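PDB 4HXY: Plm1 from Streptomyces sp. HK803, which probably reduces the beta-keto group of the growing polyketide chain with NADPH, as the ketoreductase of the first module in phoslactomycin biosynthesis. Local coordinates for residues P57-G63 and T82-V88; C87-V93 and A107-W111; W414-L418 and F430-E434. All blocks are in the same frame, centred on the assembly; numbering follows the deposited sequence.

Contact 1: P57-G63 and T82-V88; sequences PDGVLVG and TGPVWCV
Val60 to Gly63 run parallel to Val85 to Val88 as adjacent strands, their short axes approaching to 4.6 Å with N-to-C directions 23° apart. The hydrogen bonding has the offset pattern of a parallel pair: Val60 takes its N-H to Pro84 O and its carbonyl to Trp86 N, and Val62 repeats the scheme with Trp86 O and Val88 N. The link from Trp86 N to Val60 O is 2.8 Å long and nearly straight, at 173°. Ahead of the strands, Gly83 N donates to Pro57 O; a side chain on Gly83 would run into Asp58 O.

Val60, Val62, Val85 and Cys87 share one face. Val62 CG2 meets Val85 CG1 at 4.1 Å, while Val60 turns CG2 back over Thr82, reaching Thr82 CB at 3.7 Å. On the other face, Leu61 has CG anti to its backbone N (chi1 -179°), and its CD1 lies 3.8 Å from Val88 CG1, the two side chains crossing at about a right angle. Thr82 sends its methyl to Pro57, CG2 lying 3.8 Å from Pro57 CG, and its hydroxyl OG1 to Gly83 O at 2.8 Å, in the carbonyl plane on a lone pair; Arg124 also bonds this hydroxyl. A valine at Thr82 would probably deprive Gly83 O and Arg124 of their shared hydroxyl partner.

Strand 28-32 flanks 59-63 on its far edge, consistent with a Rossmann-type sheet. Backbone bonds thus set the register here, mostly aliphatic side chains pack on both faces, and the Thr82 hydroxyl bonds lie in the turn ahead of the strands.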
loop_
_atom_site.group_PDB
_atom_site.type_symbol
_atom_site.label_atom_id
_atom_site.label_comp_id
_atom_site.label_asym_id
_atom_site.label_seq_id
_atom_site.Cartn_x
_atom_site.Cartn_y
_atom_site.Cartn_z
ATOM N N PRO A 57 28.214 10.717 9.069
ATOM C CA PRO A 57 28.595 9.612 8.207
ATOM C C PRO A 57 28.393 9.957 6.744
ATOM O O PRO A 57 27.562 10.806 6.407
ATOM C CB PRO A 57 27.652 8.467 8.636
ATOM C CG PRO A 57 26.568 9.113 9.371
ATOM C CD PRO A 57 27.130 10.347 9.998
ATOM N N ASP A 58 29.155 9.288 5.889
ATOM C CA ASP A 58 29.104 9.495 4.440
ATOM C C ASP A 58 27.808 8.939 3.851
ATOM O O ASP A 58 27.380 9.344 2.775
ATOM C CB ASP A 58 30.322 8.845 3.774
ATOM C CG ASP A 58 31.643 9.500 4.217
ATOM O OD1 ASP A 58 31.657 10.742 4.251
ATOM O OD2 ASP A 58 32.620 8.793 4.549
ATOM N N GLY A 59 27.198 7.996 4.574
ATOM C CA GLY A 59 25.925 7.414 4.174
ATOM C C GLY A 59 25.302 6.626 5.319
ATOM O O GLY A 59 25.963 6.337 6.308
ATOM N N VAL A 60 24.019 6.285 5.176
ATOM C CA VAL A 60 23.294 5.477 6.154
ATOM C C VAL A 60 22.648 4.310 5.421
ATOM O O VAL A 60 22.013 4.505 4.384
ATOM C CB VAL A 60 22.220 6.295 6.910
ATOM C CG1 VAL A 60 21.503 5.432 7.943
ATOM C CG2 VAL A 60 22.873 7.541 7.596
ATOM N N LEU A 61 22.868 3.088 5.908
ATOM C CA LEU A 61 22.222 1.935 5.329
ATOM C C LEU A 61 21.327 1.317 6.390
ATOM O O LEU A 61 21.785 0.999 7.483
ATOM C CB LEU A 61 23.228 0.911 4.796
ATOM C CG LEU A 61 22.576 -0.312 4.140
ATOM C CD1 LEU A 61 21.782 0.101 2.883
ATOM C CD2 LEU A 61 23.618 -1.389 3.809
ATOM N N VAL A 62 20.036 1.239 6.070
ATOM C CA VAL A 62 19.029 0.728 6.973
ATOM C C VAL A 62 18.493 -0.586 6.461
ATOM O O VAL A 62 17.995 -0.673 5.348
ATOM C CB VAL A 62 17.825 1.681 7.079
ATOM C CG1 VAL A 62 16.814 1.146 8.086
ATOM C CG2 VAL A 62 18.264 3.109 7.447
ATOM N N GLY A 63 18.553 -1.612 7.296
ATOM C CA GLY A 63 17.986 -2.897 6.963
ATOM C C GLY A 63 16.661 -3.040 7.679
ATOM O O GLY A 63 16.646 -3.074 8.915
ATOM N N THR A 82 23.850 13.639 8.100
ATOM C CA THR A 82 24.385 12.426 7.518
ATOM C C THR A 82 24.310 12.533 6.012
ATOM O O THR A 82 23.581 13.352 5.464
ATOM C CB THR A 82 23.573 11.161 7.910
ATOM O OG1 THR A 82 22.308 11.192 7.248
ATOM C CG2 THR A 82 23.361 11.073 9.430
ATOM N N GLY A 83 25.038 11.662 5.341
ATOM C CA GLY A 83 24.851 11.488 3.922
ATOM C C GLY A 83 23.529 10.803 3.620
ATOM O O GLY A 83 22.686 10.627 4.517
ATOM N N PRO A 84 23.347 10.388 2.358
ATOM C CA PRO A 84 22.092 9.773 1.923
ATOM C C PRO A 84 21.696 8.535 2.741
ATOM O O PRO A 84 22.549 7.716 3.079
ATOM C CB PRO A 84 22.384 9.362 0.477
ATOM C CG PRO A 84 23.578 10.155 0.053
ATOM C CD PRO A 84 24.364 10.409 1.289
ATOM N N VAL A 85 20.404 8.426 3.025
ATOM C CA VAL A 85 19.835 7.323 3.771
ATOM C C VAL A 85 19.219 6.333 2.802
ATOM O O VAL A 85 18.249 6.645 2.098
ATOM C CB VAL A 85 18.749 7.811 4.726
ATOM C CG1 VAL A 85 18.122 6.651 5.473
ATOM C CG2 VAL A 85 19.348 8.839 5.709
ATOM N N TRP A 86 19.785 5.141 2.791
ATOM C CA TRP A 86 19.343 4.070 1.918
ATOM C C TRP A 86 18.750 2.976 2.773
ATOM O O TRP A 86 19.276 2.683 3.856
ATOM C CB TRP A 86 20.544 3.535 1.118
ATOM C CG TRP A 86 20.920 4.402 -0.019
ATOM C CD1 TRP A 86 21.844 5.415 -0.023
ATOM C CD2 TRP A 86 20.373 4.353 -1.344
ATOM N NE1 TRP A 86 21.884 6.003 -1.269
ATOM C CE2 TRP A 86 20.988 5.379 -2.089
ATOM C CE3 TRP A 86 19.404 3.560 -1.958
ATOM C CZ2 TRP A 86 20.674 5.617 -3.430
ATOM C CZ3 TRP A 86 19.081 3.803 -3.274
ATOM C CH2 TRP A 86 19.721 4.811 -4.003
ATOM N N CYS A 87 17.670 2.368 2.290
ATOM C CA CYS A 87 16.987 1.299 3.010
ATOM C C CYS A 87 16.927 0.050 2.144
ATOM O O CYS A 87 16.405 0.106 1.019
ATOM C CB CYS A 87 15.585 1.751 3.408
ATOM S SG CYS A 87 14.669 0.491 4.330
ATOM N N VAL A 88 17.453 -1.064 2.658
ATOM C CA VAL A 88 17.380 -2.349 1.942
ATOM C C VAL A 88 16.345 -3.289 2.569
ATOM O O VAL A 88 16.218 -3.377 3.787
ATOM C CB VAL A 88 18.736 -3.083 1.845
ATOM C CG1 VAL A 88 19.655 -2.354 0.897
ATOM C CG2 VAL A 88 19.383 -3.260 3.235
#

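Contact 2: C87-V93 and A107-W111; sequences CVTSRAV and AAGVW
Within the beta-alpha-beta unit formed by strand 85-90, helix 105-120 and strand 125-131, as expected of a Rossmann-type fold, Thr89 of the first strand meets Trp111 of the helix. The indole NE1 donates to Thr89 OG1 over 2.9 Å at 167°, with the hydroxyl oxygen close to the ring plane. Asp130 OD1 is hydrogen-bonded to the same OG1, and also to Ala92 N; Thr89 OG1 thus bridges the indole N-H and the carboxylate of Asp130, and these two bonds probably fix the rotation of the Thr89 side chain.

With OG1 set between the backbone N and the carbonyl carbon (chi1 58°), Thr89 CG2 is left to meet Val110 CG1 tip to tip at 3.6 Å. Cys87 SG touches the same valine methyl. Val93 brings CG1 over the centre of the six-membered ring of Trp111, 3.6 Å from its centroid, a CH-pi contact that covers one face of the indole. The small Ala92 allows close approach to the helix: its CB lies 3.8 Å from Ala107 CB and 3.5 Å from Trp111 CD1.

The helix runs back against the strand at 148°, while Leu128 and Asp130 of strand 125-131, Gln160 of strand 160-164 and Trp12 of strand 6-14 also border Trp111.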
loop_
_atom_site.group_PDB
_atom_site.type_symbol
_atom_site.label_atom_id
_atom_site.label_comp_id
_atom_site.label_asym_id
_atom_site.label_seq_id
_atom_site.Cartn_x
_atom_site.Cartn_y
_atom_site.Cartn_z
ATOM N N CYS A 87 17.670 2.368 2.290
ATOM C CA CYS A 87 16.987 1.299 3.010
ATOM C C CYS A 87 16.927 0.050 2.144
ATOM O O CYS A 87 16.405 0.106 1.019
ATOM C CB CYS A 87 15.585 1.751 3.408
ATOM S SG CYS A 87 14.669 0.491 4.330
ATOM N N VAL A 88 17.453 -1.064 2.658
ATOM C CA VAL A 88 17.380 -2.349 1.942
ATOM C C VAL A 88 16.345 -3.289 2.569
ATOM O O VAL A 88 16.218 -3.377 3.787
ATOM C CB VAL A 88 18.736 -3.083 1.845
ATOM C CG1 VAL A 88 19.655 -2.354 0.897
ATOM C CG2 VAL A 88 19.383 -3.260 3.235
ATOM N N THR A 89 15.594 -3.946 1.704
ATOM C CA THR A 89 14.549 -4.876 2.073
ATOM C C THR A 89 14.762 -6.158 1.269
ATOM O O THR A 89 15.663 -6.224 0.440
ATOM C CB THR A 89 13.173 -4.323 1.709
ATOM O OG1 THR A 89 13.108 -4.046 0.296
ATOM C CG2 THR A 89 12.914 -3.037 2.475
ATOM N N SER A 90 13.960 -7.171 1.569
ATOM C CA SER A 90 13.831 -8.373 0.745
ATOM C C SER A 90 12.360 -8.807 0.708
ATOM O O SER A 90 11.614 -8.626 1.685
ATOM C CB SER A 90 14.729 -9.504 1.283
ATOM O OG SER A 90 14.262 -9.909 2.546
ATOM N N ARG A 91 11.933 -9.307 -0.452
ATOM C CA ARG A 91 10.571 -9.788 -0.690
ATOM C C ARG A 91 9.527 -8.654 -0.622
ATOM O O ARG A 91 8.360 -8.927 -0.461
ATOM C CB ARG A 91 10.190 -10.926 0.292
ATOM C CG ARG A 91 11.081 -12.190 0.223
ATOM C CD ARG A 91 10.832 -13.137 1.412
ATOM N NE ARG A 91 9.449 -13.595 1.475
ATOM C CZ ARG A 91 8.777 -13.915 2.584
ATOM N NH1 ARG A 91 9.338 -13.828 3.787
ATOM N NH2 ARG A 91 7.510 -14.313 2.484
ATOM N N ALA A 92 9.956 -7.401 -0.798
ATOM C CA ALA A 92 9.076 -6.248 -0.572
ATOM C C ALA A 92 8.286 -5.852 -1.832
ATOM O O ALA A 92 7.226 -5.231 -1.729
ATOM C CB ALA A 92 9.873 -5.061 -0.025
ATOM N N VAL A 93 8.805 -6.235 -2.994
ATOM C CA VAL A 93 8.255 -5.880 -4.309
ATOM C C VAL A 93 8.268 -7.089 -5.245
ATOM O O VAL A 93 9.086 -8.016 -5.084
ATOM C CB VAL A 93 9.039 -4.690 -4.959
ATOM C CG1 VAL A 93 8.961 -3.442 -4.078
ATOM C CG2 VAL A 93 10.502 -5.032 -5.225
ATOM N N ALA A 107 7.207 -6.361 4.740
ATOM C CA ALA A 107 8.307 -5.721 4.040
ATOM C C ALA A 107 7.816 -4.671 3.054
ATOM O O ALA A 107 8.463 -3.628 2.849
ATOM C CB ALA A 107 9.163 -6.747 3.302
ATOM N N ALA A 108 6.691 -4.960 2.400
ATOM C CA ALA A 108 6.073 -4.004 1.473
ATOM C C ALA A 108 5.740 -2.663 2.143
ATOM O O ALA A 108 5.841 -1.602 1.515
ATOM C CB ALA A 108 4.809 -4.625 0.810
ATOM N N GLY A 109 5.364 -2.703 3.415
ATOM C CA GLY A 109 5.091 -1.490 4.184
ATOM C C GLY A 109 6.278 -0.546 4.298
ATOM O O GLY A 109 6.119 0.671 4.373
ATOM N N VAL A 110 7.475 -1.119 4.314
ATOM C CA VAL A 110 8.713 -0.340 4.322
ATOM C C VAL A 110 8.744 0.598 3.115
ATOM O O VAL A 110 9.135 1.767 3.223
ATOM C CB VAL A 110 9.942 -1.241 4.268
ATOM C CG1 VAL A 110 11.184 -0.404 4.195
ATOM C CG2 VAL A 110 10.053 -2.149 5.547
ATOM N N TRP A 111 8.358 0.070 1.952
ATOM C CA TRP A 111 8.352 0.855 0.711
ATOM C C TRP A 111 7.280 1.951 0.741
ATOM O O TRP A 111 7.503 3.074 0.264
ATOM C CB TRP A 111 8.177 -0.069 -0.507
ATOM C CG TRP A 111 9.450 -0.722 -0.858
ATOM C CD1 TRP A 111 10.192 -1.556 -0.067
ATOM C CD2 TRP A 111 10.185 -0.568 -2.069
ATOM N NE1 TRP A 111 11.323 -1.936 -0.712
ATOM C CE2 TRP A 111 11.343 -1.359 -1.955
ATOM C CE3 TRP A 111 9.952 0.118 -3.271
ATOM C CZ2 TRP A 111 12.277 -1.455 -2.965
ATOM C CZ3 TRP A 111 10.910 0.025 -4.262
ATOM C CH2 TRP A 111 12.022 -0.787 -4.121
#

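Contact 3: W414-L418 and F430-E434; sequences WSRFL and FGSFE
Phe430 O accepts the N-H of Phe433 at 2.9 Å, and this four-residue turn presents both phenyl rings to helix 414-421. Phe433 lies face to face with the six-membered ring of Trp414, the centroids 3.8 Å apart and the planes only 14° from parallel. Its CD1 sits toward the rim of the indole, 3.4 Å from Trp414 NE1, while Ser432 OG lies over the opposite face of the phenyl ring.

One helical turn further on, Phe417 has its CG anti to the backbone N (chi1 177°), which turns the ring toward Phe430. There the edge of Phe417 meets the face of Phe430, with planes at 80° and CE2 lying 3.7 Å from Phe430 CZ. Trp414 meets Phe430 obliquely instead, through CZ3 and CH2. Leu418 straddles the turn with its two methyls: CD2 packs 3.5 Å from Phe430 CB, and CD1 approaches Phe433 CB at 3.8 Å.

Trp327 and Phe421 extend the packing around Phe417 and Phe430, while Leu173 and Thr175 of strand 167-175 border Phe433. The result is an aromatic cluster, combining a stack with an edge-to-face pair, that fastens the segment near the C-terminus to helix 414-421.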
loop_
_atom_site.group_PDB
_atom_site.type_symbol
_atom_site.label_atom_id
_atom_site.label_comp_id
_atom_site.label_asym_id
_atom_site.label_seq_id
_atom_site.Cartn_x
_atom_site.Cartn_y
_atom_site.Cartn_z
ATOM N N TRP A 414 -1.942 15.148 -15.339
ATOM C CA TRP A 414 -0.502 15.050 -15.183
ATOM C C TRP A 414 0.198 16.409 -15.253
ATOM O O TRP A 414 1.186 16.608 -14.560
ATOM C CB TRP A 414 0.095 14.056 -16.193
ATOM C CG TRP A 414 -0.363 12.681 -15.881
ATOM C CD1 TRP A 414 -1.330 11.970 -16.531
ATOM C CD2 TRP A 414 0.062 11.886 -14.792
ATOM N NE1 TRP A 414 -1.522 10.755 -15.910
ATOM C CE2 TRP A 414 -0.675 10.684 -14.833
ATOM C CE3 TRP A 414 0.997 12.066 -13.779
ATOM C CZ2 TRP A 414 -0.472 9.666 -13.912
ATOM C CZ3 TRP A 414 1.188 11.058 -12.861
ATOM C CH2 TRP A 414 0.448 9.883 -12.922
ATOM N N SER A 415 -0.328 17.338 -16.061
ATOM C CA SER A 415 0.262 18.675 -16.187
ATOM C C SER A 415 0.250 19.443 -14.858
ATOM O O SER A 415 1.131 20.267 -14.634
ATOM C CB SER A 415 -0.483 19.497 -17.261
ATOM O OG SER A 415 -1.829 19.670 -16.887
ATOM N N ARG A 416 -0.743 19.192 -14.002
ATOM C CA ARG A 416 -0.782 19.762 -12.655
ATOM C C ARG A 416 -0.105 18.859 -11.621
ATOM O O ARG A 416 0.569 19.335 -10.702
ATOM C CB ARG A 416 -2.215 19.986 -12.169
ATOM C CG ARG A 416 -3.064 20.973 -12.933
ATOM C CD ARG A 416 -4.492 20.961 -12.350
ATOM N NE ARG A 416 -5.372 21.949 -12.975
ATOM C CZ ARG A 416 -6.433 22.526 -12.387
ATOM N NH1 ARG A 416 -7.164 23.418 -13.059
ATOM N NH2 ARG A 416 -6.772 22.240 -11.128
ATOM N N PHE A 417 -0.317 17.558 -11.739
ATOM C CA PHE A 417 0.193 16.636 -10.718
ATOM C C PHE A 417 1.723 16.614 -10.649
ATOM O O PHE A 417 2.296 16.667 -9.564
ATOM C CB PHE A 417 -0.331 15.219 -11.001
ATOM C CG PHE A 417 0.184 14.179 -10.054
ATOM C CD1 PHE A 417 -0.495 13.893 -8.890
ATOM C CD2 PHE A 417 1.358 13.492 -10.325
ATOM C CE1 PHE A 417 -0.006 12.938 -8.006
ATOM C CE2 PHE A 417 1.848 12.556 -9.432
ATOM C CZ PHE A 417 1.151 12.273 -8.289
ATOM N N LEU A 418 2.382 16.529 -11.796
ATOM C CA LEU A 418 3.837 16.293 -11.812
ATOM C C LEU A 418 4.649 17.449 -11.235
ATOM O O LEU A 418 5.555 17.202 -10.419
ATOM C CB LEU A 418 4.343 15.921 -13.206
ATOM C CG LEU A 418 3.964 14.557 -13.719
ATOM C CD1 LEU A 418 4.313 14.463 -15.211
ATOM C CD2 LEU A 418 4.676 13.477 -12.888
ATOM N N PHE A 430 7.632 8.588 -12.643
ATOM C CA PHE A 430 6.630 9.050 -13.585
ATOM C C PHE A 430 7.204 9.449 -14.940
ATOM O O PHE A 430 6.586 10.219 -15.676
ATOM C CB PHE A 430 5.902 10.242 -12.987
ATOM C CG PHE A 430 5.119 9.923 -11.770
ATOM C CD1 PHE A 430 4.015 9.095 -11.863
ATOM C CD2 PHE A 430 5.460 10.447 -10.529
ATOM C CE1 PHE A 430 3.260 8.796 -10.751
ATOM C CE2 PHE A 430 4.694 10.141 -9.413
ATOM C CZ PHE A 430 3.604 9.318 -9.533
ATOM N N GLY A 431 8.358 8.888 -15.296
ATOM C CA GLY A 431 8.974 9.188 -16.598
ATOM C C GLY A 431 8.054 9.137 -17.814
ATOM O O GLY A 431 8.180 9.945 -18.737
ATOM N N SER A 432 7.094 8.211 -17.810
ATOM C CA SER A 432 6.212 8.015 -18.958
ATOM C C SER A 432 5.170 9.139 -19.127
ATOM O O SER A 432 4.500 9.219 -20.160
ATOM C CB SER A 432 5.516 6.663 -18.859
ATOM O OG SER A 432 4.569 6.638 -17.804
ATOM N N PHE A 433 5.063 10.009 -18.127
ATOM C CA PHE A 433 4.160 11.166 -18.156
ATOM C C PHE A 433 4.895 12.497 -18.369
ATOM O O PHE A 433 4.273 13.560 -18.394
ATOM C CB PHE A 433 3.304 11.193 -16.876
ATOM C CG PHE A 433 2.528 9.926 -16.679
ATOM C CD1 PHE A 433 1.355 9.694 -17.399
ATOM C CD2 PHE A 433 2.999 8.938 -15.843
ATOM C CE1 PHE A 433 0.667 8.502 -17.260
ATOM C CE2 PHE A 433 2.324 7.745 -15.701
ATOM C CZ PHE A 433 1.151 7.528 -16.396
ATOM N N GLU A 434 6.210 12.431 -18.542
ATOM C CA GLU A 434 7.014 13.627 -18.775
ATOM C C GLU A 434 6.852 14.121 -20.211
ATOM O O GLU A 434 6.289 13.430 -21.073
ATOM C CB GLU A 434 8.485 13.353 -18.501
ATOM C CG GLU A 434 8.812 13.068 -17.041
ATOM C CD GLU A 434 10.283 12.758 -16.816
ATOM O OE1 GLU A 434 11.097 12.983 -17.745
ATOM O OE2 GLU A 434 10.637 12.291 -15.711
#

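Contacts 1 and 2 share strand 85-90, with Cys87 and Val88 in both, and their centres lie about 15 Å apart. Contact 1 adds strand 59-63 beside it; contact 2 packs a helix against the shared strand, so the two follow one another along successive crossovers. Contact 3 is separate, its centre about 25 Å from that of contact 2 and about 29 Å from that of contact 1, with the nearest atoms about 12 and 15 Å away respectively. The NADPH pocket is built from residues between 194 and 370, hence from none of these segments, consistent with a structural role for all three. The Phe417 side chain, in contact 3, is about 13 Å from the bound cofactor.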